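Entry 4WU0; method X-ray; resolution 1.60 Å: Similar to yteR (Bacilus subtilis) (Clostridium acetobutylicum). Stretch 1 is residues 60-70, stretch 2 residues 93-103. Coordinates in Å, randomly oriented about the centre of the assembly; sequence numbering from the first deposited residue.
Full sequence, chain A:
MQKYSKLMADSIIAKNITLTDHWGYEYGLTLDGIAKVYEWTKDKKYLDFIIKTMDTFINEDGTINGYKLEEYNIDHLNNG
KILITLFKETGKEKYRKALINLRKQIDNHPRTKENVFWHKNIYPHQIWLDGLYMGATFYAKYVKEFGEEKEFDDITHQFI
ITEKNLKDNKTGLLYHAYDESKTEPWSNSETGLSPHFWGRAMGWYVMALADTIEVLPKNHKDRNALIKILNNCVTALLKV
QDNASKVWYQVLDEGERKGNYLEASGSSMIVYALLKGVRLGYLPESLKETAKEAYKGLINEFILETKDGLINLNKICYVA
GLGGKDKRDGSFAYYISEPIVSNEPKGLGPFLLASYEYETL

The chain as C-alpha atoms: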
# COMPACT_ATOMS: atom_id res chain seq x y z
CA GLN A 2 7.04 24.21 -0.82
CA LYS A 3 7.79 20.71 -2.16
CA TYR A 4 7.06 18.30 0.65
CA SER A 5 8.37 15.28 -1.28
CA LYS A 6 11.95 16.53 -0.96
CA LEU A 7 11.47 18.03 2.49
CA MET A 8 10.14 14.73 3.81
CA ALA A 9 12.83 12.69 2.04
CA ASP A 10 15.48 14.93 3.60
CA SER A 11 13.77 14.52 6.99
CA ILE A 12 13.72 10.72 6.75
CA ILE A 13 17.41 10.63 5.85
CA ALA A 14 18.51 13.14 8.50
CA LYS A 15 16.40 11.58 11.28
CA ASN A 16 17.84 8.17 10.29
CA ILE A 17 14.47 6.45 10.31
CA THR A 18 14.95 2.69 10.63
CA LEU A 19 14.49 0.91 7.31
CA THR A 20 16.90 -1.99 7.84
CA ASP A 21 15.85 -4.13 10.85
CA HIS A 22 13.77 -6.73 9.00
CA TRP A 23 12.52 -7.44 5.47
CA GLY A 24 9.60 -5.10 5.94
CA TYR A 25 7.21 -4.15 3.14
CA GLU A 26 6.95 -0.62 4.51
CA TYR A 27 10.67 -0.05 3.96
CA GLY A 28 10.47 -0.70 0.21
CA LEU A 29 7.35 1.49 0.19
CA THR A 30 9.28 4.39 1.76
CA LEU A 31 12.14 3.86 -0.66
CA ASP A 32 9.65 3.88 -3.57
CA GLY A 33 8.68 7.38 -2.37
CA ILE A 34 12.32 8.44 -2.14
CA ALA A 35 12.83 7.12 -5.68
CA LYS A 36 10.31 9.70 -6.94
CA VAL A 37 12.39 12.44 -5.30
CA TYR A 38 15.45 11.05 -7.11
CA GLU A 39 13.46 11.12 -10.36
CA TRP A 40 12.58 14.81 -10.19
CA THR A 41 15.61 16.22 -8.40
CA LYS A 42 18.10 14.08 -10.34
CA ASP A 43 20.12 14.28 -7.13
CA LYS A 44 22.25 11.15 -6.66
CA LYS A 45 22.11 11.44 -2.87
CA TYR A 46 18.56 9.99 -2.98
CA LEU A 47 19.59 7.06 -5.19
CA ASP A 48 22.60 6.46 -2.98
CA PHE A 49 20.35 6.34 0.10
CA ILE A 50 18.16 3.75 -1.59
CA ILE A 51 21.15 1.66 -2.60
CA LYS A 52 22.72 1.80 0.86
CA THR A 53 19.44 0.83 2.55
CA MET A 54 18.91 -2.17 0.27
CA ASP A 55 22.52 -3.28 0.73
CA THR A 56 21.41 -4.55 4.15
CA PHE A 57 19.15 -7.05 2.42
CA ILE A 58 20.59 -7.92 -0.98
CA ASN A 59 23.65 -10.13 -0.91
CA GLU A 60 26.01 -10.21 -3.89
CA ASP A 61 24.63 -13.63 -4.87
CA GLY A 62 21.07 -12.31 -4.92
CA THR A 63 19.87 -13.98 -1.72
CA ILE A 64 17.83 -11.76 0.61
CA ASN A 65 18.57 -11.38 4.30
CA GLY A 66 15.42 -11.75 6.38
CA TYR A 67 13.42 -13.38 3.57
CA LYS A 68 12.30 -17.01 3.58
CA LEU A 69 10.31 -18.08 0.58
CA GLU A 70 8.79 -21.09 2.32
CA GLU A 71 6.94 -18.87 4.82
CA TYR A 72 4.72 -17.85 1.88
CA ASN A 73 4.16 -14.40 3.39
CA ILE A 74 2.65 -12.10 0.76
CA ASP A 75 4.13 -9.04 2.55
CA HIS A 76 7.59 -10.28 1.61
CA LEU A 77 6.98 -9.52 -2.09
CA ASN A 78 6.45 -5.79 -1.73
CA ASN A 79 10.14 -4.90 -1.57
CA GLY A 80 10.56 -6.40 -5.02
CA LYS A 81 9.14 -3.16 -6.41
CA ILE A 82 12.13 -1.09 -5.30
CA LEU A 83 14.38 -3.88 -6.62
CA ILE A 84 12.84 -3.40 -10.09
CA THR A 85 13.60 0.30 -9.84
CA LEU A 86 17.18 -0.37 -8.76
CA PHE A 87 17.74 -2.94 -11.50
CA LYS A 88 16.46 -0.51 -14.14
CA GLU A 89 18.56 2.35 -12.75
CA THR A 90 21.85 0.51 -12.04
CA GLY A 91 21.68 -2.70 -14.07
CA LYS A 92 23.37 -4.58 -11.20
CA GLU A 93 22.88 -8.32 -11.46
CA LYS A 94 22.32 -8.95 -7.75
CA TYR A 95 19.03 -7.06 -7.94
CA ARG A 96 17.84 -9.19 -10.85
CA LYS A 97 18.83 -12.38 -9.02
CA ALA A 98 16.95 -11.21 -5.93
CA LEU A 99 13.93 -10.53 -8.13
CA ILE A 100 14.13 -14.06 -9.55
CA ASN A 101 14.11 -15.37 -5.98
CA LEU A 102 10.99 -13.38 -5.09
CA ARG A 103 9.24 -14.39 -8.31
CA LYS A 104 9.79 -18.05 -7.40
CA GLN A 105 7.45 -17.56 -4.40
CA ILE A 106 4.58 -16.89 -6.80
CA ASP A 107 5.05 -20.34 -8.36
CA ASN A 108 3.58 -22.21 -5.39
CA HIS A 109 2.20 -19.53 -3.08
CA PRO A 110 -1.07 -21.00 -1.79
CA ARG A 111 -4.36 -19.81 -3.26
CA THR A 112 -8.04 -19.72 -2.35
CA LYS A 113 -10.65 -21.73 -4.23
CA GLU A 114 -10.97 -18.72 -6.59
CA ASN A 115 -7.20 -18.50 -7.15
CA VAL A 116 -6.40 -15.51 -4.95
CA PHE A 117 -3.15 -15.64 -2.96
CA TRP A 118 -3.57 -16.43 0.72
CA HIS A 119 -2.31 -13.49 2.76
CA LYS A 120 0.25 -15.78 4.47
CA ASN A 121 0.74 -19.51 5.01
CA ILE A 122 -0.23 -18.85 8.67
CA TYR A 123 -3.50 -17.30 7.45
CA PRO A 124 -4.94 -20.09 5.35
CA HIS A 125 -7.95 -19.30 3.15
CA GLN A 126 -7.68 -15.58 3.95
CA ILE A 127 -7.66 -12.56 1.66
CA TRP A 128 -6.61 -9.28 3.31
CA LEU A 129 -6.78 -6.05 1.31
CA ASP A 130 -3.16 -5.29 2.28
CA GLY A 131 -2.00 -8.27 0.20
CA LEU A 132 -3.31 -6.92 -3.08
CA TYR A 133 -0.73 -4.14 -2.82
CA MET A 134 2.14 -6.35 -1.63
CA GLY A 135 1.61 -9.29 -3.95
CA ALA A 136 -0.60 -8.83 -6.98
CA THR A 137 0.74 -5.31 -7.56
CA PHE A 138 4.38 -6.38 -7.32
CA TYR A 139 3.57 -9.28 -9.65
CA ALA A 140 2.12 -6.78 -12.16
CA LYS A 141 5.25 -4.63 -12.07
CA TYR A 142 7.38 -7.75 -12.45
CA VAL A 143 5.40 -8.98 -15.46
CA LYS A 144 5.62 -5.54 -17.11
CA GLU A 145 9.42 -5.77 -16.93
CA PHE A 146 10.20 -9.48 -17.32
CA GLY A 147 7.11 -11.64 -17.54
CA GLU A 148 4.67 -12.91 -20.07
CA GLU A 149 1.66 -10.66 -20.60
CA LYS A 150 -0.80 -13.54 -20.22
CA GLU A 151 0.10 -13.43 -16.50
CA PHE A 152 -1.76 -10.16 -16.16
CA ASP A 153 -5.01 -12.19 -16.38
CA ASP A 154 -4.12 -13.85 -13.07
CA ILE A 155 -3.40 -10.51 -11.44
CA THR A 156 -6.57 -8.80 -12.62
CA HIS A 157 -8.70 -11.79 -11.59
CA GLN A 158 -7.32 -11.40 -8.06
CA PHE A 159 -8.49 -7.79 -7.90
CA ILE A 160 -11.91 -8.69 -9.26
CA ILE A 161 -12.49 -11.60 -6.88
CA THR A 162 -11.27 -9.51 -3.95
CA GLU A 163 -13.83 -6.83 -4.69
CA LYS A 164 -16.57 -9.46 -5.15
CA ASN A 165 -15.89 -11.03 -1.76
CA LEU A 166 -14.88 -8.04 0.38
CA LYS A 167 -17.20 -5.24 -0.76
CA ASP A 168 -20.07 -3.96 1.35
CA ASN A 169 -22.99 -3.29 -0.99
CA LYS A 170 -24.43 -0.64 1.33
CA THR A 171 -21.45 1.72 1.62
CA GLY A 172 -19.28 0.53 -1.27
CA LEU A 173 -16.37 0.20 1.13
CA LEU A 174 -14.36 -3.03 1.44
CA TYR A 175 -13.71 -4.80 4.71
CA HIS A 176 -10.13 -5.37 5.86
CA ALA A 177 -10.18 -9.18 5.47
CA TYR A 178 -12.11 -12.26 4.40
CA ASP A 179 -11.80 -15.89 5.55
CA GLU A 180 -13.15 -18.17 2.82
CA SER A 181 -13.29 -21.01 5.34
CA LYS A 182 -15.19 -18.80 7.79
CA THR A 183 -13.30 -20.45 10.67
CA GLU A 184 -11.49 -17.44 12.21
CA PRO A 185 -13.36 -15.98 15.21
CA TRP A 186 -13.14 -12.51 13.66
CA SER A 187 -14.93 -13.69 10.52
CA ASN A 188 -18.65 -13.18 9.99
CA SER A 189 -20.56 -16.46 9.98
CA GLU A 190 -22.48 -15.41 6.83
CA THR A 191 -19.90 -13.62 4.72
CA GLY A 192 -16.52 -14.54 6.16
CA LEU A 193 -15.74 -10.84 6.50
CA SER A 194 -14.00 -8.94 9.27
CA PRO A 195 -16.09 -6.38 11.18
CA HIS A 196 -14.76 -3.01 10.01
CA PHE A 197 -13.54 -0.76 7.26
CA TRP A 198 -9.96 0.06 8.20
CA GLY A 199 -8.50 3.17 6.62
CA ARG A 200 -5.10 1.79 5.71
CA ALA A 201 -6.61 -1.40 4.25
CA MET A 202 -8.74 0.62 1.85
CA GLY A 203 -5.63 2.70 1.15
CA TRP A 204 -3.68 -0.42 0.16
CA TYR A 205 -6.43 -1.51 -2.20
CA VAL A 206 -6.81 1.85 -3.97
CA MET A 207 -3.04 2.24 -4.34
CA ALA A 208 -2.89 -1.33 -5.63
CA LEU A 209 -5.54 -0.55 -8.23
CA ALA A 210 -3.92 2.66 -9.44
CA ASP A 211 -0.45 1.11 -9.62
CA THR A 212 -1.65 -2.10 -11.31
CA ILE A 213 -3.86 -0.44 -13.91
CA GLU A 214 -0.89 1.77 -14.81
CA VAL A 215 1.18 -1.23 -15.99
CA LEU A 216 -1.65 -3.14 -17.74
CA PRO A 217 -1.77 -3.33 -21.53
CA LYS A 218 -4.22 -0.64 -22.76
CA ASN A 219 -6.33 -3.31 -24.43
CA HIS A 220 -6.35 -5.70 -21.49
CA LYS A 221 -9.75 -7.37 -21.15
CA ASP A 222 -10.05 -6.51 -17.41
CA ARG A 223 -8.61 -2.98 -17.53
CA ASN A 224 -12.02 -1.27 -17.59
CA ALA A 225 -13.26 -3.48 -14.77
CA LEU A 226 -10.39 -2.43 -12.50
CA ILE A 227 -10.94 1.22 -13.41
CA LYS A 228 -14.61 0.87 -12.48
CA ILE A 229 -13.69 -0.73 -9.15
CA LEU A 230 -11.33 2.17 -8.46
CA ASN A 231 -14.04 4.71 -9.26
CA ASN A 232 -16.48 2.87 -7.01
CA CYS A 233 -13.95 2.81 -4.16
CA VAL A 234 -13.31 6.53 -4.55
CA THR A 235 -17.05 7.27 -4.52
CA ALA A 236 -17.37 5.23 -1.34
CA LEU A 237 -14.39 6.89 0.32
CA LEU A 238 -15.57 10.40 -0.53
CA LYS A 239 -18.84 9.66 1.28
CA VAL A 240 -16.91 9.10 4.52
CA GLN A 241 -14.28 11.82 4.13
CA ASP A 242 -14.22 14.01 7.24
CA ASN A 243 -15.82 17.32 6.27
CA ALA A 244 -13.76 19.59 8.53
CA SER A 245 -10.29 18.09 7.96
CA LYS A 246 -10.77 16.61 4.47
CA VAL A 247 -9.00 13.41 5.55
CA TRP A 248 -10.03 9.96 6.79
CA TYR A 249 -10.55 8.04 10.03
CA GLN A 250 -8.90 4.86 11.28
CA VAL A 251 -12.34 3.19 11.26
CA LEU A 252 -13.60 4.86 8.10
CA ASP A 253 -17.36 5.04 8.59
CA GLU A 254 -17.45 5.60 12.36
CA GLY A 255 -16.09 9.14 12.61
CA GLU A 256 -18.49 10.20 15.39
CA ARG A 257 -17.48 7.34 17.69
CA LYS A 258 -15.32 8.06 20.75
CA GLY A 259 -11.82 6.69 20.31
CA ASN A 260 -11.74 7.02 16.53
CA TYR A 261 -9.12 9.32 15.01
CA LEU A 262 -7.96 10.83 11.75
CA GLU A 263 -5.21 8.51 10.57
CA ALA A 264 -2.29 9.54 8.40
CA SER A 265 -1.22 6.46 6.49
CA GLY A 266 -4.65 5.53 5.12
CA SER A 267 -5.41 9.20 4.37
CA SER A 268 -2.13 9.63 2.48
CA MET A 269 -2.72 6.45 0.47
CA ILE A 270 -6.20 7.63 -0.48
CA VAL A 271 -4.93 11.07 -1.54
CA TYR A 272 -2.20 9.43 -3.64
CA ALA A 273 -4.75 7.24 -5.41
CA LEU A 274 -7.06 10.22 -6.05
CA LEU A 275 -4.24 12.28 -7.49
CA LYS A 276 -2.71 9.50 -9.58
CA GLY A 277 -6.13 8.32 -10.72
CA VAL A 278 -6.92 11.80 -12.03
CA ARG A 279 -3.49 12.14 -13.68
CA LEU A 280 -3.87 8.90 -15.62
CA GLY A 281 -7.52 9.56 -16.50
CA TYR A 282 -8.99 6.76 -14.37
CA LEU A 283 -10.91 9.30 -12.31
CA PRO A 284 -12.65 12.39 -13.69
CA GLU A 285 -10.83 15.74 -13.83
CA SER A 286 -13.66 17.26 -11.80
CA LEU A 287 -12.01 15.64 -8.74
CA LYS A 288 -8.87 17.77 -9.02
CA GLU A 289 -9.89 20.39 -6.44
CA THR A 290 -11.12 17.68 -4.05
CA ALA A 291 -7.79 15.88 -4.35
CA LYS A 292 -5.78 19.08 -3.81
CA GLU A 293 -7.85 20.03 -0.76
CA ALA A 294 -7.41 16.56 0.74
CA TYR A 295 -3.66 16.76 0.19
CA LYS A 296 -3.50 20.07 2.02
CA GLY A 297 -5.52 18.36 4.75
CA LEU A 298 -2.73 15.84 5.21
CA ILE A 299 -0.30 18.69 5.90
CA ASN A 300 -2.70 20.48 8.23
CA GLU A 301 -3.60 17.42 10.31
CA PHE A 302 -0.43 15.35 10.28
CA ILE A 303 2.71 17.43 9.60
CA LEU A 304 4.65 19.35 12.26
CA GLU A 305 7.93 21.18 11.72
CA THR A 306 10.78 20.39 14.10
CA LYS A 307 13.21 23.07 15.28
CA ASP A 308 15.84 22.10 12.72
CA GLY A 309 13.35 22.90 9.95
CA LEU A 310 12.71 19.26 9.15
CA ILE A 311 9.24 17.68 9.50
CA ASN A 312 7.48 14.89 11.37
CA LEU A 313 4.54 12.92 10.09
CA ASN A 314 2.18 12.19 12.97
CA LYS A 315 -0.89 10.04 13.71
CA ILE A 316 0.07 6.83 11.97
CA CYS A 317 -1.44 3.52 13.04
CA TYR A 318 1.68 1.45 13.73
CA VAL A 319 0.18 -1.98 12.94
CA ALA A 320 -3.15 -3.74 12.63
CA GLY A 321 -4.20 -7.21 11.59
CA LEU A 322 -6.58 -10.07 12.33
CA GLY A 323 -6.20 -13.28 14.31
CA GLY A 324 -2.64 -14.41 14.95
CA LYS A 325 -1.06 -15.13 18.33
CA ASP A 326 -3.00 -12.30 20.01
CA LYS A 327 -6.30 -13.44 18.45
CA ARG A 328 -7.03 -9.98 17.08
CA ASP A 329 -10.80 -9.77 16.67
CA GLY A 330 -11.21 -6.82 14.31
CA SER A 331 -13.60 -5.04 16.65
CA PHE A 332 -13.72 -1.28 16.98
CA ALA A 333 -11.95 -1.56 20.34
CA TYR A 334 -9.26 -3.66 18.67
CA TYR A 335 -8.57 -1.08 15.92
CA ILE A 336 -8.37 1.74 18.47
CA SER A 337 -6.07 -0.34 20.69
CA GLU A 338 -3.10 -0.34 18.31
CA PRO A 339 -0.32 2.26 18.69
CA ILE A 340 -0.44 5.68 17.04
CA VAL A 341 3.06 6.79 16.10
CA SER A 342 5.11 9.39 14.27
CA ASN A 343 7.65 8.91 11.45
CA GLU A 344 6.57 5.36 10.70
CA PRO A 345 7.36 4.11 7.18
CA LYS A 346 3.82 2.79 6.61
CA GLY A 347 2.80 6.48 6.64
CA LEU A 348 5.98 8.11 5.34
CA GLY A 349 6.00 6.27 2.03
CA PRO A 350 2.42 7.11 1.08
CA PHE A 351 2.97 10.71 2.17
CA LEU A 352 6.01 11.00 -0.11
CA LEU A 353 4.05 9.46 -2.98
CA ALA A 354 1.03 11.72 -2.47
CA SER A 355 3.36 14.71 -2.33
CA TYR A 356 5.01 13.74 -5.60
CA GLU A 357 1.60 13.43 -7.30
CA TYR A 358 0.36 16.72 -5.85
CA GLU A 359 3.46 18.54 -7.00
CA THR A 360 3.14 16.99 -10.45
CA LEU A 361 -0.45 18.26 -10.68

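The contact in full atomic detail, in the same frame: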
# COMPACT_ATOMS: atom_id res chain seq x y z
N GLU A 60 25.46 -10.25 -2.55
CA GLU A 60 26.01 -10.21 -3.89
C GLU A 60 25.47 -11.35 -4.75
O GLU A 60 25.31 -11.19 -5.96
CB GLU A 60 27.55 -10.29 -3.85
CG GLU A 60 28.21 -10.08 -5.21
CD GLU A 60 27.78 -8.79 -5.90
OE1 GLU A 60 27.59 -7.76 -5.20
OE2 GLU A 60 27.62 -8.79 -7.14
N ASP A 61 25.16 -12.49 -4.13
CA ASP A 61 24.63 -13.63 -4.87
C ASP A 61 23.12 -13.57 -5.11
O ASP A 61 22.53 -14.50 -5.67
CB ASP A 61 25.01 -14.96 -4.20
CG ASP A 61 24.29 -15.20 -2.87
OD1 ASP A 61 23.58 -14.31 -2.37
OD2 ASP A 61 24.48 -16.31 -2.31
N GLY A 62 22.50 -12.47 -4.71
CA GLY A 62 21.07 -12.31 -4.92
C GLY A 62 20.15 -12.86 -3.85
O GLY A 62 18.94 -12.63 -3.91
N THR A 63 20.70 -13.55 -2.85
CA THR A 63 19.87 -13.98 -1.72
C THR A 63 19.50 -12.77 -0.86
O THR A 63 20.21 -11.75 -0.87
CB THR A 63 20.57 -15.04 -0.89
OG1 THR A 63 21.82 -14.51 -0.43
CG2 THR A 63 20.81 -16.29 -1.74
N ILE A 64 18.40 -12.88 -0.12
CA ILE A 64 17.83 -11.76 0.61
C ILE A 64 17.82 -12.05 2.11
O ILE A 64 17.22 -13.01 2.58
CB ILE A 64 16.41 -11.45 0.11
CG1 ILE A 64 16.42 -11.32 -1.42
CG2 ILE A 64 15.88 -10.21 0.79
CD1 ILE A 64 15.05 -11.20 -2.05
N ASN A 65 18.53 -11.23 2.85
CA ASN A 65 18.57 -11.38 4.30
C ASN A 65 17.23 -11.05 4.92
O ASN A 65 16.69 -9.98 4.66
CB ASN A 65 19.65 -10.49 4.87
CG ASN A 65 21.02 -10.81 4.30
OD1 ASN A 65 21.45 -11.98 4.29
ND2 ASN A 65 21.74 -9.77 3.84
N GLY A 66 16.69 -11.97 5.71
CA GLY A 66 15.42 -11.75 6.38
C GLY A 66 14.21 -12.23 5.59
O GLY A 66 13.08 -12.09 6.04
N TYR A 67 14.47 -12.83 4.44
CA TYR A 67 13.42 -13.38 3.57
C TYR A 67 13.48 -14.89 3.60
O TYR A 67 14.56 -15.46 3.49
CB TYR A 67 13.64 -12.90 2.15
CG TYR A 67 12.73 -13.54 1.14
CD1 TYR A 67 11.36 -13.34 1.19
CD2 TYR A 67 13.24 -14.36 0.15
CE1 TYR A 67 10.52 -13.92 0.26
CE2 TYR A 67 12.41 -14.95 -0.79
CZ TYR A 67 11.05 -14.73 -0.73
OH TYR A 67 10.23 -15.34 -1.67
N LYS A 68 12.34 -15.56 3.76
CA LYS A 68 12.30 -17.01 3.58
C LYS A 68 11.08 -17.33 2.75
O LYS A 68 9.94 -17.10 3.16
CB LYS A 68 12.30 -17.78 4.91
CG LYS A 68 12.44 -19.30 4.74
CD LYS A 68 12.66 -19.99 6.09
CE LYS A 68 12.40 -21.49 6.01
NZ LYS A 68 12.59 -22.16 7.33
N LEU A 69 11.34 -17.79 1.55
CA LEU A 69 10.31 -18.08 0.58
C LEU A 69 9.24 -19.01 1.13
O LEU A 69 8.04 -18.80 0.92
CB LEU A 69 10.96 -18.69 -0.66
CG LEU A 69 10.03 -19.04 -1.82
CD1 LEU A 69 10.77 -18.87 -3.13
CD2 LEU A 69 9.53 -20.45 -1.66
N GLU A 70 9.68 -20.06 1.83
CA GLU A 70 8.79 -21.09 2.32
C GLU A 70 7.81 -20.63 3.41
O GLU A 70 6.91 -21.38 3.78
CB GLU A 70 9.59 -22.30 2.81
CG GLU A 70 10.27 -23.07 1.69
CD GLU A 70 11.54 -22.41 1.16
OE1 GLU A 70 12.04 -21.44 1.78
OE2 GLU A 70 12.03 -22.86 0.10
N GLU A 93 23.46 -6.99 -11.36
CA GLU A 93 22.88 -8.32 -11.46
C GLU A 93 22.27 -8.82 -10.15
O GLU A 93 21.30 -9.58 -10.18
CB GLU A 93 23.94 -9.30 -11.99
CG GLU A 93 23.41 -10.70 -12.34
CD GLU A 93 22.30 -10.70 -13.40
OE1 GLU A 93 22.09 -9.67 -14.08
OE2 GLU A 93 21.64 -11.75 -13.55
N LYS A 94 22.81 -8.41 -9.00
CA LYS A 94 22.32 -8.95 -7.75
C LYS A 94 20.85 -8.59 -7.55
O LYS A 94 20.11 -9.34 -6.92
CB LYS A 94 23.18 -8.50 -6.55
CG LYS A 94 23.01 -7.05 -6.09
CD LYS A 94 23.91 -6.83 -4.87
CE LYS A 94 23.56 -5.58 -4.08
NZ LYS A 94 24.28 -5.55 -2.75
N TYR A 95 20.42 -7.45 -8.09
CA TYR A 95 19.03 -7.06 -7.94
C TYR A 95 18.14 -7.98 -8.78
O TYR A 95 17.06 -8.37 -8.36
CB TYR A 95 18.82 -5.61 -8.38
CG TYR A 95 19.58 -4.60 -7.55
CD1 TYR A 95 19.56 -4.64 -6.16
CD2 TYR A 95 20.32 -3.60 -8.16
CE1 TYR A 95 20.25 -3.72 -5.41
CE2 TYR A 95 21.01 -2.67 -7.41
CZ TYR A 95 20.98 -2.73 -6.04
OH TYR A 95 21.68 -1.79 -5.31
N ARG A 96 18.59 -8.29 -9.99
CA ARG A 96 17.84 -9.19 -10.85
C ARG A 96 17.76 -10.58 -10.23
O ARG A 96 16.70 -11.22 -10.27
CB ARG A 96 18.47 -9.26 -12.23
CG ARG A 96 17.75 -10.17 -13.20
CD ARG A 96 16.41 -9.60 -13.61
NE ARG A 96 15.71 -10.53 -14.50
CZ ARG A 96 14.63 -11.25 -14.18
NH1 ARG A 96 14.08 -11.15 -12.97
NH2 ARG A 96 14.10 -12.07 -15.08
N LYS A 97 18.86 -11.05 -9.63
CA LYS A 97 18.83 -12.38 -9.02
C LYS A 97 17.89 -12.41 -7.83
O LYS A 97 17.18 -13.38 -7.62
CB LYS A 97 20.23 -12.82 -8.59
CG LYS A 97 21.16 -13.15 -9.74
CD LYS A 97 22.55 -13.46 -9.23
CE LYS A 97 23.49 -13.87 -10.34
NZ LYS A 97 24.89 -13.82 -9.85
N ALA A 98 17.88 -11.34 -7.05
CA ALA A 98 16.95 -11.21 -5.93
C ALA A 98 15.50 -11.21 -6.41
O ALA A 98 14.63 -11.84 -5.81
CB ALA A 98 17.26 -9.93 -5.12
N LEU A 99 15.26 -10.57 -7.54
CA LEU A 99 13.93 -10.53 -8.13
C LEU A 99 13.49 -11.92 -8.58
O LEU A 99 12.33 -12.29 -8.41
CB LEU A 99 13.90 -9.54 -9.29
CG LEU A 99 13.75 -8.08 -8.82
CD1 LEU A 99 14.16 -7.10 -9.91
CD2 LEU A 99 12.32 -7.83 -8.37
N ILE A 100 14.42 -12.69 -9.15
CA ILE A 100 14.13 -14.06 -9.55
C ILE A 100 13.73 -14.86 -8.31
O ILE A 100 12.80 -15.67 -8.36
CB ILE A 100 15.34 -14.70 -10.25
CG1 ILE A 100 15.47 -14.11 -11.65
CG2 ILE A 100 15.19 -16.22 -10.33
CD1 ILE A 100 16.86 -14.26 -12.24
N ASN A 101 14.42 -14.64 -7.20
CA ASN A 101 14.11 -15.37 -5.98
C ASN A 101 12.71 -15.03 -5.46
O ASN A 101 11.97 -15.92 -5.04
CB ASN A 101 15.17 -15.12 -4.89
CG ASN A 101 16.51 -15.76 -5.22
OD1 ASN A 101 16.57 -16.80 -5.89
ND2 ASN A 101 17.60 -15.13 -4.77
N LEU A 102 12.32 -13.75 -5.51
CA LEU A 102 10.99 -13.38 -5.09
C LEU A 102 9.93 -13.94 -6.03
O LEU A 102 8.90 -14.42 -5.59
CB LEU A 102 10.85 -11.85 -5.03
CG LEU A 102 11.69 -11.18 -3.95
CD1 LEU A 102 11.62 -9.66 -4.14
CD2 LEU A 102 11.25 -11.56 -2.53
N ARG A 103 10.19 -13.89 -7.33
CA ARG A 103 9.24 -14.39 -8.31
C ARG A 103 8.95 -15.87 -8.11
O ARG A 103 7.84 -16.34 -8.37
CB ARG A 103 9.74 -14.10 -9.72
CG ARG A 103 8.93 -14.74 -10.83
CD ARG A 103 7.52 -14.21 -10.90
NE ARG A 103 6.78 -14.82 -11.99
CZ ARG A 103 6.23 -16.03 -11.94
NH1 ARG A 103 6.33 -16.77 -10.83
NH2 ARG A 103 5.56 -16.51 -12.98
O HOH W 1 25.59 -7.42 -8.71
O HOH W 2 27.10 -6.30 -3.13
O HOH W 3 20.33 -16.10 -5.72

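Residues 60-68 run as loop and turn along one side of the helix to which residues 94-103 belong, Leu69 and Glu70 enter a 3-10 segment, and the two stretches together bury 518 Å². At the start, Glu60 sends its CA-to-CB bond away from the helix, yet chi1 of -173° and chi2 of 54° bring its carboxylate back: Glu60 OE1 lies 3.8 Å from CD of Lys94. The link between them is made by water. Water 2 donates to Glu60 OE1 (2.6 Å) and accepts from Lys94 NZ (2.9 Å), while water 1 donates to Glu60 OE2 (2.9 Å) and accepts from the backbone N of Lys94 (3.0 Å). The backbone O of Glu60 also packs against Lys94 CB at 3.5 Å.

Asp61 points away and serves its own loop. Asp61 OD1 accepts from Thr63 N at 3.0 Å, with an angle of 165° at the hydrogen, and from Thr63 OG1 at 2.6 Å. Its carbonyl faces the helix instead: Asp61 O touches Lys97 CD at 3.7 Å, and water 3 joins Asp61 O (2.7 Å) to Asn101 ND2 (3.0 Å).

Gly62 makes the tightest backbone approach, Gly62 CA lying 4.4 Å from CA of Ala98. An ideal CB on Gly62 would point toward the helix and fall 2.4 Å from Lys97 CB, a clash; phi/psi of 88/-6 would also jam it against the preceding carbonyl, so glycine is called for twice over. The Gly62 carbonyl accepts the one direct hydrogen bond between the stretches, from Asn101 ND2 to Gly62 O at 3.0 Å and 130°. Ala98 CA adds a CA-H...O contact with Gly62 O at 3.2 Å.

Thr63 turns its side chain away, and Ile64 turns inward. With chi1 of -51° and chi2 of 172°, Ile64 CD1 reaches 4.0 Å from Ala98 CB and 3.8 Å from Leu102 CD2, forming a buried apolar patch suited to a branched aliphatic side chain.

A type II turn from Ile64 to Tyr67, closed by a weak hydrogen bond from Tyr67 N to Ile64 O (3.3 Å), carries Asn65 and Gly66 clear of the helix. Gly66 has phi/psi of 91/2, which again calls for glycine, though no helix atom lies near its ideal CB.

Tyr67 brings the chain back. Leu102 CD2 sits over one face of the Tyr67 ring, 3.8 Å from the ring centroid and 18° off the normal, a CH-pi contact. The same methyl therefore meets both Ile64 and Tyr67. Lys68 stays out of reach, and Leu69 completes the contact with Leu69 CD1 3.7 Å from Asn101 O.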